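Local coordinates for hypothetical protein YCHN (Escherichia coli, PDB 1JX7), which is of unknown function but assembles into a homohexamer, a dimer of trimers, and belongs to the DsrE/DsrF-like family, at residues A[6-12]-A[39-45]; A[46-51]-A[87-93]; A[75-79]-A[95-101]. The contacts are given in a common frame with arbitrary orientation. Residues are numbered along the deposited sequence.

Contact 1: A[6-12]-A[39-45]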
loop_
_atom_site.group_PDB
_atom_site.type_symbol
_atom_site.label_atom_id
_atom_site.label_comp_id
_atom_site.label_asym_id
_atom_site.label_seq_id
_atom_site.Cartn_x
_atom_site.Cartn_y
_atom_site.Cartn_z
ATOM N N ILE A 6 -7.993 -2.772 19.506
ATOM C CA ILE A 6 -7.604 -3.104 18.144
ATOM C C ILE A 6 -7.851 -1.883 17.277
ATOM O O ILE A 6 -8.935 -1.310 17.284
ATOM C CB ILE A 6 -8.430 -4.286 17.585
ATOM C CG1 ILE A 6 -7.859 -5.611 18.101
ATOM C CG2 ILE A 6 -8.438 -4.246 16.049
ATOM C CD1 ILE A 6 -8.465 -6.854 17.450
ATOM N N VAL A 7 -6.842 -1.464 16.533
ATOM C CA VAL A 7 -7.015 -0.318 15.660
ATOM C C VAL A 7 -6.926 -0.815 14.220
ATOM O O VAL A 7 -6.344 -1.866 13.953
ATOM C CB VAL A 7 -5.942 0.753 15.922
ATOM C CG1 VAL A 7 -6.421 2.090 15.392
ATOM C CG2 VAL A 7 -5.667 0.864 17.412
ATOM N N ALA A 8 -7.533 -0.077 13.303
ATOM C CA ALA A 8 -7.523 -0.452 11.902
ATOM C C ALA A 8 -7.510 0.784 11.003
ATOM O O ALA A 8 -8.242 1.753 11.241
ATOM C CB ALA A 8 -8.727 -1.317 11.597
ATOM N N ASN A 9 -6.669 0.734 9.967
ATOM C CA ASN A 9 -6.514 1.834 9.013
ATOM C C ASN A 9 -7.020 1.436 7.630
ATOM O O ASN A 9 -7.393 2.289 6.825
ATOM C CB ASN A 9 -5.034 2.220 8.903
ATOM C CG ASN A 9 -4.490 2.858 10.168
ATOM O OD1 ASN A 9 -4.801 2.430 11.282
ATOM N ND2 ASN A 9 -3.655 3.880 10.009
ATOM N N GLY A 10 -7.045 0.133 7.362
ATOM C CA GLY A 10 -7.450 -0.357 6.058
ATOM C C GLY A 10 -8.873 -0.170 5.537
ATOM O O GLY A 10 -9.850 -0.310 6.273
ATOM N N ALA A 11 -8.973 0.130 4.248
ATOM C CA ALA A 11 -10.271 0.300 3.597
ATOM C C ALA A 11 -10.893 -1.080 3.441
ATOM O O ALA A 11 -10.201 -2.040 3.085
ATOM C CB ALA A 11 -10.103 0.954 2.222
ATOM N N PRO A 12 -12.197 -1.198 3.711
ATOM C CA PRO A 12 -12.874 -2.494 3.588
ATOM C C PRO A 12 -12.715 -3.078 2.192
ATOM O O PRO A 12 -12.675 -2.338 1.211
ATOM C CB PRO A 12 -14.340 -2.149 3.876
ATOM C CG PRO A 12 -14.248 -0.943 4.739
ATOM C CD PRO A 12 -13.132 -0.146 4.144
ATOM N N LEU A 39 -12.664 -1.871 19.591
ATOM C CA LEU A 39 -12.241 -1.703 18.202
ATOM C C LEU A 39 -12.324 -0.262 17.751
ATOM O O LEU A 39 -13.385 0.350 17.802
ATOM C CB LEU A 39 -13.139 -2.544 17.283
ATOM C CG LEU A 39 -12.560 -3.635 16.372
ATOM C CD1 LEU A 39 -11.652 -3.003 15.321
ATOM C CD2 LEU A 39 -11.811 -4.665 17.218
ATOM N N PHE A 40 -11.210 0.279 17.293
ATOM C CA PHE A 40 -11.205 1.643 16.808
ATOM C C PHE A 40 -10.875 1.585 15.330
ATOM O O PHE A 40 -10.036 0.786 14.925
ATOM C CB PHE A 40 -10.156 2.469 17.560
ATOM C CG PHE A 40 -10.314 3.950 17.360
ATOM C CD1 PHE A 40 -9.730 4.584 16.265
ATOM C CD2 PHE A 40 -11.109 4.692 18.224
ATOM C CE1 PHE A 40 -9.939 5.937 16.029
ATOM C CE2 PHE A 40 -11.321 6.045 18.000
ATOM C CZ PHE A 40 -10.737 6.674 16.901
ATOM N N LEU A 41 -11.533 2.404 14.524
ATOM C CA LEU A 41 -11.248 2.420 13.093
ATOM C C LEU A 41 -10.892 3.832 12.653
ATOM O O LEU A 41 -11.700 4.750 12.789
ATOM C CB LEU A 41 -12.457 1.932 12.292
ATOM C CG LEU A 41 -13.040 0.567 12.674
ATOM C CD1 LEU A 41 -14.131 0.178 11.678
ATOM C CD2 LEU A 41 -11.932 -0.473 12.716
HETATM N N MSE A 42 -9.675 3.993 12.125
HETATM C CA MSE A 42 -9.195 5.290 11.656
HETATM C C MSE A 42 -9.218 5.370 10.135
HETATM O O MSE A 42 -9.537 4.405 9.452
HETATM C CB MSE A 42 -7.761 5.549 12.149
HETATM C CG MSE A 42 -7.617 5.664 13.658
HETATM SE SE MSE A 42 -5.996 6.217 14.165
HETATM C CE MSE A 42 -4.982 4.879 13.562
ATOM N N SER A 43 -8.870 6.550 9.624
ATOM C CA SER A 43 -8.794 6.798 8.217
ATOM C C SER A 43 -9.772 6.004 7.359
ATOM O O SER A 43 -10.972 6.002 7.646
ATOM C CB SER A 43 -7.383 6.559 7.714
ATOM O OG SER A 43 -7.031 5.195 7.839
ATOM N N ASP A 44 -9.302 5.319 6.321
ATOM C CA ASP A 44 -10.037 4.393 5.468
ATOM C C ASP A 44 -10.961 3.304 6.022
ATOM O O ASP A 44 -12.037 3.058 5.448
ATOM C CB ASP A 44 -9.115 3.740 4.473
ATOM C CG ASP A 44 -8.315 4.743 3.687
ATOM O OD1 ASP A 44 -7.558 4.311 2.798
ATOM O OD2 ASP A 44 -8.446 5.961 3.960
ATOM N N ALA A 45 -10.578 2.658 7.118
ATOM C CA ALA A 45 -11.393 1.590 7.708
ATOM C C ALA A 45 -12.735 2.109 8.205
ATOM O O ALA A 45 -13.581 1.348 8.653
ATOM C CB ALA A 45 -10.624 0.914 8.884
#
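Strands 6-8 and 39-41 run side by side in parallel, their axes 4.7 Å apart and 18° from alignment. Both the N and the O of F40 find partners on strand 6-8: its N gives a nearly straight hydrogen bond to I6 O (2.8 Å, 176°), and its O takes a weak, bent one from A8 N (3.1 Å). A8 O accepts M42 N at 2.8 Å, carrying the ladder past the end of strand 39-41. Beyond it N9 O takes over as acceptor, receiving a weak bond from A45 N (3.2 Å), with S43 OG (3.1 Å) a weak possible second donor. On the outer edges, the backbone of V7 bonds to L115 and F117, N9 to F117, and L39 to P74. The D44 carboxylate forms a salt bridge with R85, while its CB packs against A11 CB at 3.7 Å. Apolar residues suit the buried faces: I6 CB meets L39 CD2 at 3.4 Å and A8 CB meets L41 CD2 at 3.5 Å on one; on the other, V7 CG1 touches the selenomethionine methyl, M42 CE, at 3.6 Å. Small A8 and A45 (CB to CB 4.0 Å) let the chains stay close. In this right-handed beta-alpha-beta unit, helix 17-31 covers I6 and L39, helix 101-107 packs on F40 and M42 across the sheet, and strands 75-78 and 113-116 flank the pair.

Contact 2: A[46-51]-A[87-93]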
loop_
_atom_site.group_PDB
_atom_site.type_symbol
_atom_site.label_atom_id
_atom_site.label_comp_id
_atom_site.label_asym_id
_atom_site.label_seq_id
_atom_site.Cartn_x
_atom_site.Cartn_y
_atom_site.Cartn_z
ATOM N N VAL A 46 -12.929 3.416 8.101
ATOM C CA VAL A 46 -14.131 4.060 8.583
ATOM C C VAL A 46 -15.375 3.873 7.730
ATOM O O VAL A 46 -16.496 3.928 8.236
ATOM C CB VAL A 46 -13.849 5.571 8.799
ATOM C CG1 VAL A 46 -15.127 6.363 8.761
ATOM C CG2 VAL A 46 -13.158 5.759 10.143
ATOM N N THR A 47 -15.187 3.655 6.422
ATOM C CA THR A 47 -16.329 3.453 5.538
ATOM C C THR A 47 -16.935 2.083 5.818
ATOM O O THR A 47 -18.081 1.819 5.439
ATOM C CB THR A 47 -15.914 3.570 4.029
ATOM O OG1 THR A 47 -14.956 2.560 3.697
ATOM C CG2 THR A 47 -15.300 4.918 3.742
ATOM N N ALA A 48 -16.169 1.235 6.505
ATOM C CA ALA A 48 -16.612 -0.109 6.884
ATOM C C ALA A 48 -17.860 -0.079 7.779
ATOM O O ALA A 48 -18.537 -1.096 7.981
ATOM C CB ALA A 48 -15.492 -0.819 7.604
ATOM N N GLY A 49 -18.160 1.100 8.321
ATOM C CA GLY A 49 -19.312 1.219 9.182
ATOM C C GLY A 49 -20.627 1.458 8.454
ATOM O O GLY A 49 -21.682 1.502 9.092
ATOM N N LEU A 50 -20.589 1.609 7.135
ATOM C CA LEU A 50 -21.833 1.849 6.414
ATOM C C LEU A 50 -22.718 0.631 6.421
ATOM O O LEU A 50 -22.240 -0.498 6.481
ATOM C CB LEU A 50 -21.560 2.277 4.977
ATOM C CG LEU A 50 -20.966 3.677 4.843
ATOM C CD1 LEU A 50 -20.728 3.975 3.381
ATOM C CD2 LEU A 50 -21.891 4.699 5.466
ATOM N N ARG A 51 -24.020 0.880 6.356
ATOM C CA ARG A 51 -25.000 -0.200 6.367
ATOM C C ARG A 51 -25.339 -0.574 4.926
ATOM O O ARG A 51 -25.072 0.197 3.999
ATOM C CB ARG A 51 -26.263 0.266 7.107
ATOM C CG ARG A 51 -27.163 -0.872 7.550
ATOM C CD ARG A 51 -28.613 -0.445 7.702
ATOM N NE ARG A 51 -29.007 -0.272 9.095
ATOM C CZ ARG A 51 -28.434 0.585 9.928
ATOM N NH1 ARG A 51 -27.420 1.341 9.522
ATOM N NH2 ARG A 51 -28.883 0.692 11.175
ATOM N N ILE A 87 -19.430 10.408 5.942
ATOM C CA ILE A 87 -20.043 9.216 6.492
ATOM C C ILE A 87 -20.633 9.508 7.864
ATOM O O ILE A 87 -21.432 8.725 8.375
ATOM C CB ILE A 87 -18.988 8.112 6.549
ATOM C CG1 ILE A 87 -18.765 7.598 5.129
ATOM C CG2 ILE A 87 -19.388 7.016 7.506
ATOM C CD1 ILE A 87 -17.686 6.567 5.013
ATOM N N SER A 88 -20.261 10.644 8.445
ATOM C CA SER A 88 -20.755 11.037 9.757
ATOM C C SER A 88 -22.280 11.004 9.896
ATOM O O SER A 88 -22.797 10.510 10.896
ATOM C CB SER A 88 -20.258 12.436 10.113
ATOM O OG SER A 88 -18.874 12.427 10.412
ATOM N N THR A 89 -22.990 11.531 8.899
ATOM C CA THR A 89 -24.457 11.574 8.936
ATOM C C THR A 89 -25.171 10.385 8.288
ATOM O O THR A 89 -26.394 10.341 8.262
ATOM C CB THR A 89 -25.016 12.855 8.268
ATOM O OG1 THR A 89 -24.300 13.111 7.057
ATOM C CG2 THR A 89 -24.909 14.051 9.211
ATOM N N LEU A 90 -24.419 9.429 7.765
ATOM C CA LEU A 90 -25.028 8.281 7.134
ATOM C C LEU A 90 -25.430 7.247 8.174
ATOM O O LEU A 90 -25.019 7.323 9.333
ATOM C CB LEU A 90 -24.070 7.648 6.120
ATOM C CG LEU A 90 -23.714 8.555 4.944
ATOM C CD1 LEU A 90 -23.042 7.728 3.864
ATOM C CD2 LEU A 90 -24.967 9.207 4.385
ATOM N N PRO A 91 -26.283 6.275 7.775
ATOM C CA PRO A 91 -26.737 5.221 8.686
ATOM C C PRO A 91 -25.604 4.224 8.912
ATOM O O PRO A 91 -25.110 3.610 7.965
ATOM C CB PRO A 91 -27.909 4.596 7.927
ATOM C CG PRO A 91 -28.389 5.720 7.030
ATOM C CD PRO A 91 -27.088 6.282 6.541
ATOM N N LEU A 92 -25.179 4.071 10.158
ATOM C CA LEU A 92 -24.113 3.138 10.469
ATOM C C LEU A 92 -24.705 1.840 10.958
ATOM O O LEU A 92 -25.836 1.804 11.415
ATOM C CB LEU A 92 -23.187 3.690 11.569
ATOM C CG LEU A 92 -22.253 4.885 11.340
ATOM C CD1 LEU A 92 -21.501 4.704 10.030
ATOM C CD2 LEU A 92 -23.050 6.161 11.318
ATOM N N ILE A 93 -23.925 0.774 10.842
ATOM C CA ILE A 93 -24.330 -0.554 11.311
ATOM C C ILE A 93 -24.601 -0.344 12.796
ATOM O O ILE A 93 -23.989 0.519 13.422
ATOM C CB ILE A 93 -23.182 -1.563 11.118
ATOM C CG1 ILE A 93 -22.752 -1.575 9.647
ATOM C CG2 ILE A 93 -23.617 -2.941 11.568
ATOM C CD1 ILE A 93 -21.577 -2.491 9.350
#
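L50, I87, L90 and I93 all use the m,t rotamer between the 3-10 turn at 46-49 and the loop 87-93. L50 starts with its CA-CB bond directed away, yet the rotamer brings CD2 back to L90 CD1 (3.6 Å) and I87 CG2 (4.0 Å). I87 and L90 point toward segment 46-51 from the two ends of a type I beta turn. The CA-CB bond of I93 also points away, but the same rotamer brings its end back, CD1 3.6 Å from A48 O and CG1 3.4 Å from L50 O. L92 instead is m,m, its CD1 4.3 Å from L50 N and beside G49, where a CB would be tight. R51 has t at chi1 and chi2 but an off-well chi3 of -104°, and so passes P91 (NH1 to P91 CB 3.7 Å), with I93 CA over one face of the guanidinium, before NH1 donates to L92 O at 2.5 Å; a long arginine suits this exposed edge. I93 N to G49 O (2.9 Å) and a weak R51 N to P91 O (3.4 Å) make a single backbone bridge between L50 and L92, joining two loops. L50 and L90 also pack against a neighbouring subunit. Helix 79-84 lies against V46, helix 61-70 against A48 and I93.

Contact 3: A[75-79]-A[95-101]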
loop_
_atom_site.group_PDB
_atom_site.type_symbol
_atom_site.label_atom_id
_atom_site.label_comp_id
_atom_site.label_asym_id
_atom_site.label_seq_id
_atom_site.Cartn_x
_atom_site.Cartn_y
_atom_site.Cartn_z
ATOM N N VAL A 75 -17.273 -0.513 18.994
ATOM C CA VAL A 75 -16.669 -0.245 17.696
ATOM C C VAL A 75 -16.798 1.247 17.425
ATOM O O VAL A 75 -17.892 1.747 17.172
ATOM C CB VAL A 75 -17.407 -1.041 16.583
ATOM C CG1 VAL A 75 -16.983 -0.550 15.203
ATOM C CG2 VAL A 75 -17.118 -2.531 16.742
ATOM N N LYS A 76 -15.676 1.956 17.483
ATOM C CA LYS A 76 -15.695 3.397 17.256
ATOM C C LYS A 76 -15.068 3.848 15.943
ATOM O O LYS A 76 -13.992 3.364 15.553
ATOM C CB LYS A 76 -15.001 4.106 18.431
ATOM C CG LYS A 76 -15.802 4.098 19.730
ATOM C CD LYS A 76 -17.069 4.923 19.572
ATOM C CE LYS A 76 -17.822 5.077 20.880
ATOM N NZ LYS A 76 -18.989 6.016 20.743
ATOM N N LEU A 77 -15.737 4.757 15.260
ATOM C CA LEU A 77 -15.241 5.307 14.002
ATOM C C LEU A 77 -14.708 6.709 14.322
ATOM O O LEU A 77 -15.379 7.488 14.996
ATOM C CB LEU A 77 -16.360 5.412 12.967
ATOM C CG LEU A 77 -17.240 4.199 12.672
ATOM C CD1 LEU A 77 -18.192 4.548 11.544
ATOM C CD2 LEU A 77 -16.406 3.006 12.280
ATOM N N CYS A 78 -13.505 7.028 13.838
ATOM C CA CYS A 78 -12.899 8.329 14.101
ATOM C C CYS A 78 -13.674 9.486 13.494
ATOM O O CYS A 78 -13.931 9.526 12.287
ATOM C CB CYS A 78 -11.460 8.354 13.591
ATOM S SG CYS A 78 -10.511 9.753 14.218
ATOM N N LYS A 79 -14.028 10.444 14.350
ATOM C CA LYS A 79 -14.786 11.631 13.973
ATOM C C LYS A 79 -14.213 12.412 12.774
ATOM O O LYS A 79 -14.900 12.637 11.780
ATOM C CB LYS A 79 -14.880 12.544 15.187
ATOM C CG LYS A 79 -15.678 13.799 14.975
ATOM C CD LYS A 79 -17.134 13.485 14.764
ATOM C CE LYS A 79 -17.952 14.714 15.070
ATOM N NZ LYS A 79 -17.507 15.228 16.394
ATOM N N GLY A 95 -24.255 -1.373 16.525
ATOM C CA GLY A 95 -23.278 -0.957 17.517
ATOM C C GLY A 95 -22.181 -0.001 17.087
ATOM O O GLY A 95 -21.504 0.576 17.928
ATOM N N VAL A 96 -21.984 0.169 15.779
ATOM C CA VAL A 96 -20.946 1.051 15.286
ATOM C C VAL A 96 -21.211 2.501 15.671
ATOM O O VAL A 96 -22.334 2.974 15.553
ATOM C CB VAL A 96 -20.838 0.931 13.756
ATOM C CG1 VAL A 96 -19.951 2.047 13.194
ATOM C CG2 VAL A 96 -20.270 -0.435 13.400
ATOM N N GLU A 97 -20.186 3.206 16.140
ATOM C CA GLU A 97 -20.340 4.604 16.533
ATOM C C GLU A 97 -19.154 5.502 16.192
ATOM O O GLU A 97 -18.058 5.033 15.894
ATOM C CB GLU A 97 -20.651 4.706 18.019
ATOM C CG GLU A 97 -22.056 4.273 18.345
ATOM C CD GLU A 97 -22.323 4.252 19.827
ATOM O OE1 GLU A 97 -22.086 5.296 20.470
ATOM O OE2 GLU A 97 -22.766 3.200 20.347
ATOM N N ILE A 98 -19.394 6.812 16.254
ATOM C CA ILE A 98 -18.387 7.813 15.937
ATOM C C ILE A 98 -17.624 8.297 17.158
ATOM O O ILE A 98 -18.176 8.999 17.998
ATOM C CB ILE A 98 -19.051 9.012 15.236
ATOM C CG1 ILE A 98 -19.623 8.549 13.891
ATOM C CG2 ILE A 98 -18.059 10.127 15.048
ATOM C CD1 ILE A 98 -20.367 9.610 13.130
ATOM N N GLY A 99 -16.349 7.929 17.255
ATOM C CA GLY A 99 -15.545 8.339 18.397
ATOM C C GLY A 99 -14.510 9.391 18.054
ATOM O O GLY A 99 -14.502 9.937 16.944
ATOM N N THR A 100 -13.618 9.677 18.990
ATOM C CA THR A 100 -12.607 10.705 18.743
ATOM C C THR A 100 -11.187 10.276 19.098
ATOM O O THR A 100 -10.987 9.414 19.959
ATOM C CB THR A 100 -12.917 11.980 19.542
ATOM O OG1 THR A 100 -12.935 11.679 20.945
ATOM C CG2 THR A 100 -14.263 12.549 19.122
ATOM N N LEU A 101 -10.217 10.896 18.430
ATOM C CA LEU A 101 -8.810 10.607 18.660
ATOM C C LEU A 101 -8.532 10.609 20.154
ATOM O O LEU A 101 -7.804 9.760 20.662
ATOM C CB LEU A 101 -7.921 11.657 17.997
ATOM C CG LEU A 101 -6.436 11.525 18.323
ATOM C CD1 LEU A 101 -5.864 10.284 17.651
ATOM C CD2 LEU A 101 -5.707 12.772 17.858
#
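L77 has the most surface covered here, 71 Å², and its N and O both bond to strand 96-99. The N donates to E97 O at 2.4 Å and L77 O accepts G99 N at 2.5 Å, both very short, while E97 N to V75 O (2.9 Å) continues the parallel ladder. The branched L77 side chain suits a buried face, placing CD1 3.5 Å from V96 CG1. K76, just before it in the strand with 65 Å² covered, lies on the other face, and its long aliphatic chain crosses G99, CD coming 3.9 Å from G99 N; that glycine matters, since a CB there would crowd K76 CB. The ammonium ends in a salt bridge with E97, NZ to OE1 3.2 Å, a charged pair fitting for the more open edge of the sheet. I98, covered by 62 Å², shares L77's face and rests CG2 3.5 Å from CD of K79, whose N closes the ladder on G99 O at 2.7 Å. C78 and T100 are N-cap residues of the helices that follow. Strand 75-78, helix 79-84 and strand 96-99 form a beta-alpha-beta crossover, with 96-99 an outermost strand of the chain's five-stranded parallel sheet (order 4-3-2-1-5) in this DsrE/DsrF-like protein.

Contacts 1 and 3 are two pairings within one parallel sheet, with centres about 10 Å apart: strand 36-41 lies beside strand 75-78, joined by probable hydrogen bonds K76 N to L39 O and L41 N to K76 O, both 2.8 Å. Contact 2 joins the loop after strand 36-41 to the loop leading into strand 96-99, its centre about 13 Å from that of contact 1 and about 10 Å from that of contact 3. It meets contact 1 where V46 CG2 lies 3.2 Å from L41 O, and contact 3 where L92 CD1 lies 3.6 Å from L77 CD1. Contacts 1 and 2 touch one neighbouring subunit, contacts 1 and 3 another, so this region also takes part in hexamer assembly.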